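Cytochrome P450 (CYP102L1) (Mycobacterium phage Adler, PDB 6N6Q) probably catalyses oxygen insertion into an organic substrate at its bound heme, as other cytochrome P450 monooxygenases do, although it is encoded by a virus. Local coordinates at residues P35-T40 with N374-H379; G48-C53 with V61-E66; A302-E307 with L328-L333; A310-R315 with F322-K327. One frame throughout, in Å; residues are numbered along the deposited sequence.

Contact 1: residues P35-T40 with N374-H379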
# COMPACT_ATOMS: atom_id res chain seq x y z
N PRO A 35 -14.94 -1.05 -9.07
CA PRO A 35 -15.44 -2.35 -8.60
C PRO A 35 -15.73 -2.41 -7.11
O PRO A 35 -16.84 -2.79 -6.71
CB PRO A 35 -14.32 -3.32 -9.01
CG PRO A 35 -13.58 -2.61 -10.11
CD PRO A 35 -13.64 -1.16 -9.76
N VAL A 36 -14.76 -2.05 -6.27
CA VAL A 36 -14.93 -2.21 -4.83
C VAL A 36 -16.01 -1.26 -4.30
O VAL A 36 -16.81 -1.64 -3.44
CB VAL A 36 -13.59 -2.01 -4.10
CG1 VAL A 36 -13.76 -2.23 -2.61
CG2 VAL A 36 -12.54 -2.94 -4.67
N GLN A 37 -16.04 -0.03 -4.81
CA GLN A 37 -17.10 0.89 -4.41
C GLN A 37 -18.47 0.41 -4.87
O GLN A 37 -19.48 0.70 -4.21
CB GLN A 37 -16.81 2.29 -4.95
CG GLN A 37 -15.54 2.91 -4.39
CD GLN A 37 -15.10 4.15 -5.15
OE1 GLN A 37 -15.88 5.08 -5.34
NE2 GLN A 37 -13.85 4.17 -5.59
N GLY A 38 -18.52 -0.32 -5.99
CA GLY A 38 -19.78 -0.88 -6.45
C GLY A 38 -20.22 -2.08 -5.63
O GLY A 38 -21.40 -2.25 -5.34
N LEU A 39 -19.25 -2.90 -5.21
CA LEU A 39 -19.57 -4.04 -4.35
C LEU A 39 -20.07 -3.59 -2.99
O LEU A 39 -20.94 -4.25 -2.41
CB LEU A 39 -18.35 -4.94 -4.20
CG LEU A 39 -17.85 -5.63 -5.47
CD1 LEU A 39 -16.55 -6.39 -5.21
CD2 LEU A 39 -18.91 -6.56 -6.03
N THR A 40 -19.54 -2.49 -2.47
CA THR A 40 -19.99 -1.98 -1.18
C THR A 40 -21.44 -1.54 -1.24
O THR A 40 -22.24 -1.86 -0.35
CB THR A 40 -19.09 -0.82 -0.73
OG1 THR A 40 -17.76 -1.31 -0.50
CG2 THR A 40 -19.62 -0.19 0.55
N ASN A 374 -14.21 -7.65 1.57
CA ASN A 374 -14.34 -6.26 1.17
C ASN A 374 -14.06 -5.38 2.38
O ASN A 374 -14.94 -5.13 3.20
CB ASN A 374 -15.74 -6.00 0.60
CG ASN A 374 -15.86 -4.64 -0.07
OD1 ASN A 374 -15.12 -3.71 0.25
ND2 ASN A 374 -16.80 -4.52 -1.00
N LEU A 375 -12.81 -4.91 2.49
CA LEU A 375 -12.44 -4.07 3.63
C LEU A 375 -13.13 -2.72 3.57
O LEU A 375 -13.53 -2.18 4.61
CB LEU A 375 -10.92 -3.89 3.68
CG LEU A 375 -10.08 -5.09 4.11
CD1 LEU A 375 -8.62 -4.81 3.85
CD2 LEU A 375 -10.32 -5.40 5.58
N HIS A 376 -13.26 -2.14 2.37
CA HIS A 376 -13.89 -0.83 2.24
C HIS A 376 -15.33 -0.86 2.76
O HIS A 376 -15.78 0.09 3.40
CB HIS A 376 -13.86 -0.37 0.79
CG HIS A 376 -14.71 0.84 0.53
ND1 HIS A 376 -15.82 0.80 -0.28
CD2 HIS A 376 -14.62 2.11 0.99
CE1 HIS A 376 -16.38 2.00 -0.32
NE2 HIS A 376 -15.67 2.81 0.44
N ALA A 377 -16.05 -1.95 2.49
CA ALA A 377 -17.40 -2.08 3.02
C ALA A 377 -17.38 -2.38 4.51
O ALA A 377 -18.21 -1.88 5.27
CB ALA A 377 -18.17 -3.15 2.25
N ALA A 378 -16.42 -3.21 4.95
CA ALA A 378 -16.35 -3.58 6.36
C ALA A 378 -15.89 -2.41 7.22
O ALA A 378 -16.35 -2.25 8.36
CB ALA A 378 -15.42 -4.78 6.54
N HIS A 379 -14.97 -1.59 6.70
CA HIS A 379 -14.48 -0.46 7.48
C HIS A 379 -15.53 0.65 7.60
O HIS A 379 -15.54 1.39 8.59
CB HIS A 379 -13.20 0.10 6.86
CG HIS A 379 -12.01 -0.79 7.03
ND1 HIS A 379 -10.76 -0.46 6.57
CD2 HIS A 379 -11.88 -2.01 7.62
CE1 HIS A 379 -9.91 -1.42 6.87
NE2 HIS A 379 -10.57 -2.38 7.51

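Contact 2: residues G48-C53 with V61-E66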
# COMPACT_ATOMS: atom_id res chain seq x y z
N GLY A 48 -24.25 -9.64 4.41
CA GLY A 48 -22.85 -9.85 4.70
C GLY A 48 -22.11 -10.77 3.75
O GLY A 48 -20.89 -10.91 3.89
N ILE A 49 -22.80 -11.39 2.79
CA ILE A 49 -22.14 -12.27 1.82
C ILE A 49 -23.08 -12.46 0.64
O ILE A 49 -24.30 -12.50 0.81
CB ILE A 49 -21.73 -13.61 2.47
CG1 ILE A 49 -20.82 -14.41 1.53
CG2 ILE A 49 -22.95 -14.42 2.86
CD1 ILE A 49 -20.29 -15.69 2.14
N PHE A 50 -22.51 -12.56 -0.55
CA PHE A 50 -23.28 -12.62 -1.79
C PHE A 50 -22.33 -12.95 -2.94
O PHE A 50 -21.12 -13.14 -2.74
CB PHE A 50 -24.02 -11.31 -2.04
CG PHE A 50 -23.12 -10.11 -2.12
CD1 PHE A 50 -22.72 -9.46 -0.96
CD2 PHE A 50 -22.66 -9.64 -3.34
CE1 PHE A 50 -21.88 -8.36 -1.02
CE2 PHE A 50 -21.83 -8.54 -3.40
CZ PHE A 50 -21.44 -7.89 -2.24
N GLU A 51 -22.89 -13.01 -4.15
CA GLU A 51 -22.13 -13.20 -5.37
C GLU A 51 -22.29 -11.98 -6.27
O GLU A 51 -23.29 -11.26 -6.19
CB GLU A 51 -22.59 -14.45 -6.14
CG GLU A 51 -22.27 -15.78 -5.48
CD GLU A 51 -22.75 -16.95 -6.32
OE1 GLU A 51 -23.78 -16.79 -7.01
OE2 GLU A 51 -22.10 -18.02 -6.29
N GLN A 52 -21.31 -11.77 -7.15
CA GLN A 52 -21.37 -10.66 -8.09
C GLN A 52 -20.37 -10.88 -9.21
O GLN A 52 -19.23 -11.28 -8.96
CB GLN A 52 -21.09 -9.33 -7.39
CG GLN A 52 -21.30 -8.13 -8.29
CD GLN A 52 -22.71 -8.05 -8.84
OE1 GLN A 52 -23.67 -8.29 -8.11
NE2 GLN A 52 -22.83 -7.74 -10.12
N CYS A 53 -20.80 -10.61 -10.44
CA CYS A 53 -19.92 -10.60 -11.61
C CYS A 53 -19.44 -9.17 -11.82
O CYS A 53 -20.24 -8.28 -12.15
CB CYS A 53 -20.64 -11.11 -12.85
SG CYS A 53 -20.89 -12.90 -12.92
N VAL A 61 -18.35 -12.21 -2.29
CA VAL A 61 -17.92 -11.04 -1.54
C VAL A 61 -18.41 -11.17 -0.10
O VAL A 61 -19.60 -11.44 0.13
CB VAL A 61 -18.44 -9.74 -2.18
CG1 VAL A 61 -17.98 -8.53 -1.38
CG2 VAL A 61 -17.98 -9.65 -3.63
N VAL A 62 -17.51 -10.99 0.85
CA VAL A 62 -17.84 -11.02 2.27
C VAL A 62 -17.56 -9.63 2.84
O VAL A 62 -16.43 -9.14 2.76
CB VAL A 62 -17.03 -12.09 3.03
CG1 VAL A 62 -17.57 -12.27 4.43
CG2 VAL A 62 -17.05 -13.41 2.26
N ASP A 63 -18.60 -9.01 3.41
CA ASP A 63 -18.46 -7.68 4.00
C ASP A 63 -19.13 -7.57 5.37
O ASP A 63 -19.32 -6.45 5.86
CB ASP A 63 -19.02 -6.60 3.06
CG ASP A 63 -20.49 -6.81 2.74
OD1 ASP A 63 -21.03 -7.88 3.06
OD2 ASP A 63 -21.11 -5.88 2.17
N GLY A 64 -19.48 -8.69 5.99
CA GLY A 64 -20.10 -8.68 7.29
C GLY A 64 -19.11 -8.95 8.40
O GLY A 64 -18.19 -9.77 8.26
N PRO A 65 -19.28 -8.27 9.54
CA PRO A 65 -18.27 -8.39 10.62
C PRO A 65 -18.09 -9.80 11.15
O PRO A 65 -16.94 -10.27 11.25
CB PRO A 65 -18.82 -7.43 11.69
CG PRO A 65 -19.68 -6.47 10.95
CD PRO A 65 -20.31 -7.27 9.85
N GLU A 66 -19.17 -10.49 11.49
CA GLU A 66 -19.03 -11.85 12.03
C GLU A 66 -18.54 -12.82 10.96
O GLU A 66 -17.77 -13.74 11.26
CB GLU A 66 -20.36 -12.33 12.61
CG GLU A 66 -20.74 -11.69 13.94
CD GLU A 66 -21.48 -10.39 13.77
OE1 GLU A 66 -21.67 -9.96 12.61
OE2 GLU A 66 -21.88 -9.79 14.79

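Contact 3: residues A302-E307 with L328-L333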
# COMPACT_ATOMS: atom_id res chain seq x y z
N ALA A 302 -5.86 21.39 13.01
CA ALA A 302 -5.36 22.18 14.12
C ALA A 302 -4.78 21.29 15.22
O ALA A 302 -3.69 21.56 15.74
CB ALA A 302 -6.47 23.06 14.69
N GLN A 303 -5.49 20.21 15.57
CA GLN A 303 -5.01 19.33 16.63
C GLN A 303 -3.74 18.59 16.21
O GLN A 303 -2.85 18.36 17.03
CB GLN A 303 -6.11 18.35 17.03
CG GLN A 303 -5.76 17.50 18.24
CD GLN A 303 -6.96 16.76 18.80
OE1 GLN A 303 -8.10 16.98 18.38
NE2 GLN A 303 -6.71 15.88 19.77
N ALA A 304 -3.64 18.22 14.93
CA ALA A 304 -2.43 17.55 14.46
C ALA A 304 -1.27 18.53 14.34
O ALA A 304 -0.14 18.21 14.73
CB ALA A 304 -2.70 16.87 13.11
N ARG A 305 -1.53 19.74 13.82
CA ARG A 305 -0.48 20.74 13.73
C ARG A 305 0.02 21.16 15.10
O ARG A 305 1.18 21.55 15.25
CB ARG A 305 -0.97 21.95 12.94
CG ARG A 305 0.13 22.73 12.24
CD ARG A 305 -0.43 23.86 11.39
NE ARG A 305 -1.40 23.39 10.41
CZ ARG A 305 -1.08 22.92 9.20
NH1 ARG A 305 0.19 22.86 8.83
NH2 ARG A 305 -2.04 22.52 8.37
N ALA A 306 -0.84 21.09 16.12
CA ALA A 306 -0.41 21.41 17.47
C ALA A 306 0.46 20.30 18.06
O ALA A 306 1.36 20.58 18.86
CB ALA A 306 -1.61 21.67 18.37
N GLU A 307 0.20 19.05 17.69
CA GLU A 307 0.99 17.94 18.21
C GLU A 307 2.39 17.94 17.61
O GLU A 307 3.37 17.62 18.30
CB GLU A 307 0.29 16.61 17.92
CG GLU A 307 0.88 15.43 18.67
CD GLU A 307 0.24 14.11 18.27
OE1 GLU A 307 0.18 13.82 17.06
OE2 GLU A 307 -0.21 13.37 19.18
N LEU A 328 3.69 10.56 18.39
CA LEU A 328 2.65 11.40 17.80
C LEU A 328 1.36 10.60 17.76
O LEU A 328 1.02 9.96 16.76
CB LEU A 328 3.07 11.87 16.41
CG LEU A 328 4.35 12.69 16.33
CD1 LEU A 328 4.73 12.98 14.89
CD2 LEU A 328 4.22 13.98 17.12
N ARG A 329 0.62 10.63 18.87
CA ARG A 329 -0.59 9.82 19.00
C ARG A 329 -1.68 10.27 18.03
O ARG A 329 -2.27 9.45 17.32
CB ARG A 329 -1.11 9.86 20.43
CG ARG A 329 -2.58 9.49 20.55
CD ARG A 329 -3.15 9.81 21.92
NE ARG A 329 -4.61 9.86 21.90
CZ ARG A 329 -5.40 8.80 22.10
NH1 ARG A 329 -4.86 7.61 22.32
NH2 ARG A 329 -6.72 8.94 22.06
N TYR A 330 -1.96 11.58 18.00
CA TYR A 330 -3.09 12.05 17.20
C TYR A 330 -2.82 11.90 15.71
O TYR A 330 -3.73 11.56 14.95
CB TYR A 330 -3.41 13.50 17.54
CG TYR A 330 -4.67 13.99 16.86
CD1 TYR A 330 -5.92 13.63 17.34
CD2 TYR A 330 -4.61 14.81 15.74
CE1 TYR A 330 -7.08 14.07 16.72
CE2 TYR A 330 -5.76 15.26 15.12
CZ TYR A 330 -6.99 14.88 15.61
OH TYR A 330 -8.14 15.32 15.00
N LEU A 331 -1.59 12.15 15.27
CA LEU A 331 -1.26 11.96 13.86
C LEU A 331 -1.39 10.50 13.46
O LEU A 331 -1.78 10.20 12.32
CB LEU A 331 0.15 12.48 13.57
CG LEU A 331 0.50 12.64 12.09
CD1 LEU A 331 -0.57 13.46 11.38
CD2 LEU A 331 1.86 13.29 11.93
N ARG A 332 -1.09 9.58 14.37
CA ARG A 332 -1.34 8.16 14.10
C ARG A 332 -2.83 7.88 13.98
O ARG A 332 -3.25 7.05 13.16
CB ARG A 332 -0.72 7.31 15.21
CG ARG A 332 -1.06 5.83 15.14
CD ARG A 332 -0.61 5.20 13.82
NE ARG A 332 -0.75 3.75 13.86
CZ ARG A 332 0.22 2.92 14.21
NH1 ARG A 332 1.41 3.39 14.55
NH2 ARG A 332 0.01 1.61 14.22
N LEU A 333 -3.65 8.57 14.77
CA LEU A 333 -5.10 8.40 14.67
C LEU A 333 -5.64 8.98 13.37
O LEU A 333 -6.68 8.53 12.88
CB LEU A 333 -5.80 9.04 15.86
CG LEU A 333 -5.56 8.38 17.22
CD1 LEU A 333 -6.43 9.03 18.29
CD2 LEU A 333 -5.82 6.89 17.16

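Contact 4: residues A310-R315 with F322-K327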
# COMPACT_ATOMS: atom_id res chain seq x y z
N ALA A 310 4.42 20.98 19.14
CA ALA A 310 4.92 20.74 20.49
C ALA A 310 6.11 19.79 20.48
O ALA A 310 6.97 19.87 21.36
CB ALA A 310 3.80 20.18 21.37
N MET A 311 6.18 18.89 19.50
CA MET A 311 7.30 17.95 19.45
C MET A 311 8.57 18.63 18.94
O MET A 311 9.65 18.42 19.49
CB MET A 311 6.94 16.75 18.57
CG MET A 311 8.01 15.68 18.51
SD MET A 311 8.23 14.79 20.06
CE MET A 311 6.62 14.01 20.23
N TRP A 312 8.46 19.44 17.88
CA TRP A 312 9.59 20.16 17.31
C TRP A 312 9.25 21.64 17.24
O TRP A 312 8.69 22.12 16.25
CB TRP A 312 9.95 19.61 15.92
CG TRP A 312 10.22 18.14 15.90
CD1 TRP A 312 11.40 17.51 16.17
CD2 TRP A 312 9.28 17.10 15.58
NE1 TRP A 312 11.25 16.15 16.04
CE2 TRP A 312 9.96 15.87 15.68
CE3 TRP A 312 7.93 17.09 15.22
CZ2 TRP A 312 9.34 14.65 15.44
CZ3 TRP A 312 7.31 15.87 14.98
CH2 TRP A 312 8.02 14.67 15.09
N PRO A 313 9.57 22.40 18.29
CA PRO A 313 9.28 23.84 18.28
C PRO A 313 10.08 24.56 17.20
O PRO A 313 11.09 24.06 16.69
CB PRO A 313 9.70 24.30 19.68
CG PRO A 313 9.63 23.06 20.52
CD PRO A 313 10.05 21.94 19.61
N GLY A 314 9.61 25.76 16.86
CA GLY A 314 10.21 26.54 15.80
C GLY A 314 9.78 26.05 14.43
O GLY A 314 9.20 24.98 14.26
N ARG A 315 10.08 26.86 13.42
CA ARG A 315 9.73 26.54 12.04
C ARG A 315 10.91 26.00 11.24
O ARG A 315 10.81 25.87 10.02
CB ARG A 315 9.14 27.76 11.34
CG ARG A 315 7.74 28.16 11.84
CD ARG A 315 6.66 27.14 11.47
NE ARG A 315 6.68 25.95 12.31
CZ ARG A 315 6.18 25.89 13.55
NH1 ARG A 315 5.62 26.97 14.08
NH2 ARG A 315 6.24 24.77 14.24
N PHE A 322 14.19 8.75 15.96
CA PHE A 322 13.35 7.58 15.72
C PHE A 322 12.24 7.45 16.75
O PHE A 322 11.10 7.11 16.41
CB PHE A 322 14.21 6.31 15.69
CG PHE A 322 13.42 5.04 15.59
CD1 PHE A 322 12.80 4.69 14.41
CD2 PHE A 322 13.29 4.21 16.69
CE1 PHE A 322 12.06 3.52 14.31
CE2 PHE A 322 12.56 3.04 16.60
CZ PHE A 322 11.94 2.70 15.41
N ASP A 323 12.55 7.70 18.03
CA ASP A 323 11.57 7.50 19.09
C ASP A 323 10.42 8.50 19.04
O ASP A 323 9.34 8.20 19.55
CB ASP A 323 12.25 7.57 20.45
CG ASP A 323 12.97 6.29 20.81
OD1 ASP A 323 12.42 5.20 20.52
OD2 ASP A 323 14.07 6.36 21.39
N GLN A 324 10.62 9.68 18.44
CA GLN A 324 9.58 10.70 18.45
C GLN A 324 8.40 10.34 17.56
O GLN A 324 7.30 10.86 17.77
CB GLN A 324 10.16 12.05 18.03
CG GLN A 324 11.00 12.72 19.09
CD GLN A 324 11.58 14.04 18.62
OE1 GLN A 324 11.86 14.22 17.43
NE2 GLN A 324 11.76 14.97 19.55
N ILE A 325 8.60 9.48 16.56
CA ILE A 325 7.57 9.23 15.56
C ILE A 325 6.36 8.55 16.20
O ILE A 325 5.22 8.98 16.02
CB ILE A 325 8.14 8.41 14.40
CG1 ILE A 325 9.32 9.14 13.77
CG2 ILE A 325 7.06 8.13 13.36
CD1 ILE A 325 9.06 10.61 13.51
N ALA A 326 6.59 7.48 16.96
CA ALA A 326 5.49 6.77 17.59
C ALA A 326 4.83 7.56 18.71
O ALA A 326 3.73 7.20 19.13
CB ALA A 326 5.97 5.42 18.14
N LYS A 327 5.46 8.63 19.19
CA LYS A 327 4.88 9.46 20.24
C LYS A 327 3.82 10.42 19.71
O LYS A 327 3.12 11.04 20.52
CB LYS A 327 5.97 10.23 20.98
CG LYS A 327 6.93 9.35 21.77
CD LYS A 327 7.84 10.15 22.69
CE LYS A 327 8.83 10.99 21.91
NZ LYS A 327 9.90 11.58 22.77

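Contact 1: residues P35-T40 with N374-H379
Thr40 OG1 is met by two side chains of residues 374-379. Thr40 OG1 pairs with His376 ND1 at 2.9 Å, where either partner could give the proton, and accepts a weak bond from Asn374 ND2 at 3.4 Å. With chi1 at -65°, OG1 sits beside the backbone N of Thr40, and Val36 O, one turn back, comes within 3.1 Å as a further possible partner. The threonine and histidine side chains meet at about a right angle, and Ala377 CB closes in on Thr40 OG1 at 3.3 Å. Asn374 has a second task. As N-cap of helix 375-379 it takes Ala377 N onto Asn374 OD1 at 3.0 Å, the donor standing well above the carbonyl plane. This is the A helix of the P450 fold meeting the short K' helix that follows strand 370-374; the segment axes come within 9.0 Å at a crossing angle of -45°. Val36 slides past Asn374 in the opposite direction, Val36 CG1 lying 3.5 Å from Asn374 OD1, while the other branch of the amide faces Leu39 CB. Beyond the pair, Glu454 accepts from the N atoms of Val36 and Gln37, and the ring of Trp342 meets that of His376.

Contact 2: residues G48-C53 with V61-E66
Phe50 lays its ring alongside Val61, both side chains pointing the same way from the sheet. The CB of Val61 stands over one ring face, offset toward the rim, in a CH-pi contact 3.9 Å from the centroid of the Phe50 ring and 26° off its normal. A chi1 of 58° puts Phe50 CG between the backbone N and the carbonyl carbon, the crowded position, and the end of the ring comes closer to Val61, with Phe50 CZ only 3.5 Å from Val61 CB. At the ring's edge lies Asp63 OD2, 4.1 Å from Phe50 CE1. On the other face of the sheet Ile49 and Val62 also run side by side, Ile49 CG1 and Val62 CG2 meeting at 4.0 Å. The backbones form the outer hairpin of the mixed beta sheet found in P450s, in which strand 49-53 is an edge and 58-62 pairs in parallel with strand 370-374. Phe50 and Val61 are its hydrogen-bonded antiparallel pair, linked in both directions, while Ile49 and Val62 form the neighbouring non-hydrogen-bonded one. Just before strand 49-53 begins, Gly48 O accepts from Asp63 N at 3.0 Å and, more weakly, from Gly64 N. Backbone meets backbone closely there, the CA atoms of Gly48 and Gly64 4.0 Å apart, with no side chain on either. His46 stacks with the Phe50 ring, and Leu39 of helix 35-43 touches Val61.

Contact 3: residues A302-E307 with L328-L333
Two helices run roughly antiparallel and cross here, helix 298-311 offering a carboxylate to the N-terminal turn of helix 329-341. Glu307 reaches across with an extended chain, CG anti to the backbone N, and each carboxylate oxygen takes one amide on its syn side. Tyr330 N gives to Glu307 OE2 at 2.8 Å, nearly straight at 169°, and Leu331 N gives to Glu307 OE1 at 3.0 Å. Both donors lie close to the carboxylate plane, so the pair of bonds fixes the rotation of the group. Amides at a helix start would probably favour its negative charge. These are the J and K helices of the cytochrome P450 fold, and the K helix carries the family's ExxR motif further on. Their segment axes approach to 9.0 Å with the chain directions 139° apart. A turn before Glu307, Gln303 spreads flat over one face of Tyr330: Gln303 CG stands almost exactly above the ring centroid at 3.7 Å, and the amide plane is 10° from that of the ring, with Gln303 CD 3.4 Å from Tyr330 CE1. Ala304 CB meets the same ring in plane at its edge, 3.8 Å from Tyr330 CD2, and also touches Leu331 CD1. Leu328 and Leu331 rest in turn on Val430 of helix 422-439, the same helix whose Leu437 touches Ala304.

Contact 4: residues A310-R315 with F322-K327
Met311 overlaps the side chain of Gln324 obliquely, with Met311 SD 3.6 Å from Gln324 CG and just as near to NE2. The thioether chain is bent twice, and its chi3 of 63° takes Met311 CE away to Lys327, where it lies 3.9 Å from Lys327 CB. Nearer the backbone, Met311 CG sits 3.2 Å above the plane of the neighbouring indole of Trp312, over its centre, so the methionine has the indole under CG and Gln324 and Lys327 against SD and CE. The amide of Gln324 extends from CG toward the indole edge, its plane nearly perpendicular to the ring (87°). Its OE1 lies close to the ring plane at NE1. The modelled separation of 2.5 Å between Trp312 NE1 and Gln324 OE1 is very short for a hydrogen bond and its geometry is bent, so the bond's exact form is doubtful. NE1 also makes a weak bond to Asp319 O in the intervening loop. At the far corner of the indole, Trp312 CH2 only just reaches Ile325 CD1, 4.5 Å away. The contact closes the turn leaving helix 298-311, the J helix, as the chain passes through a short, loosely formed helical turn toward the K helix. Phe320 meets Trp312 edge-to-face, His438 of helix 422-439 bonds Trp312 O, and Ile325 packs on Val430 and Ile431 of that helix and on His126 of helix 119-145.

The four contacts fall into two clusters. Contacts 1 and 2 lie 9 Å apart between centres and touch: Val62 and Asn374 probably share a backbone hydrogen bond, joining the hairpin to strand 370-374, and Leu39 packs on Gln52. Contacts 3 and 4, 11 Å apart, both use helix 298-311 and meet through Leu328, which packs on Met311 and Trp312. Between the clusters the centres are about 28 to 42 Å apart. Along the chain contact 1 spans the other three; within it contact 2 closes first, and contact 3 follows, enclosing contact 4. Each pair consolidates its own region of a single P450 domain, the sheet side or the J-K helix region, and none of the four bridges them.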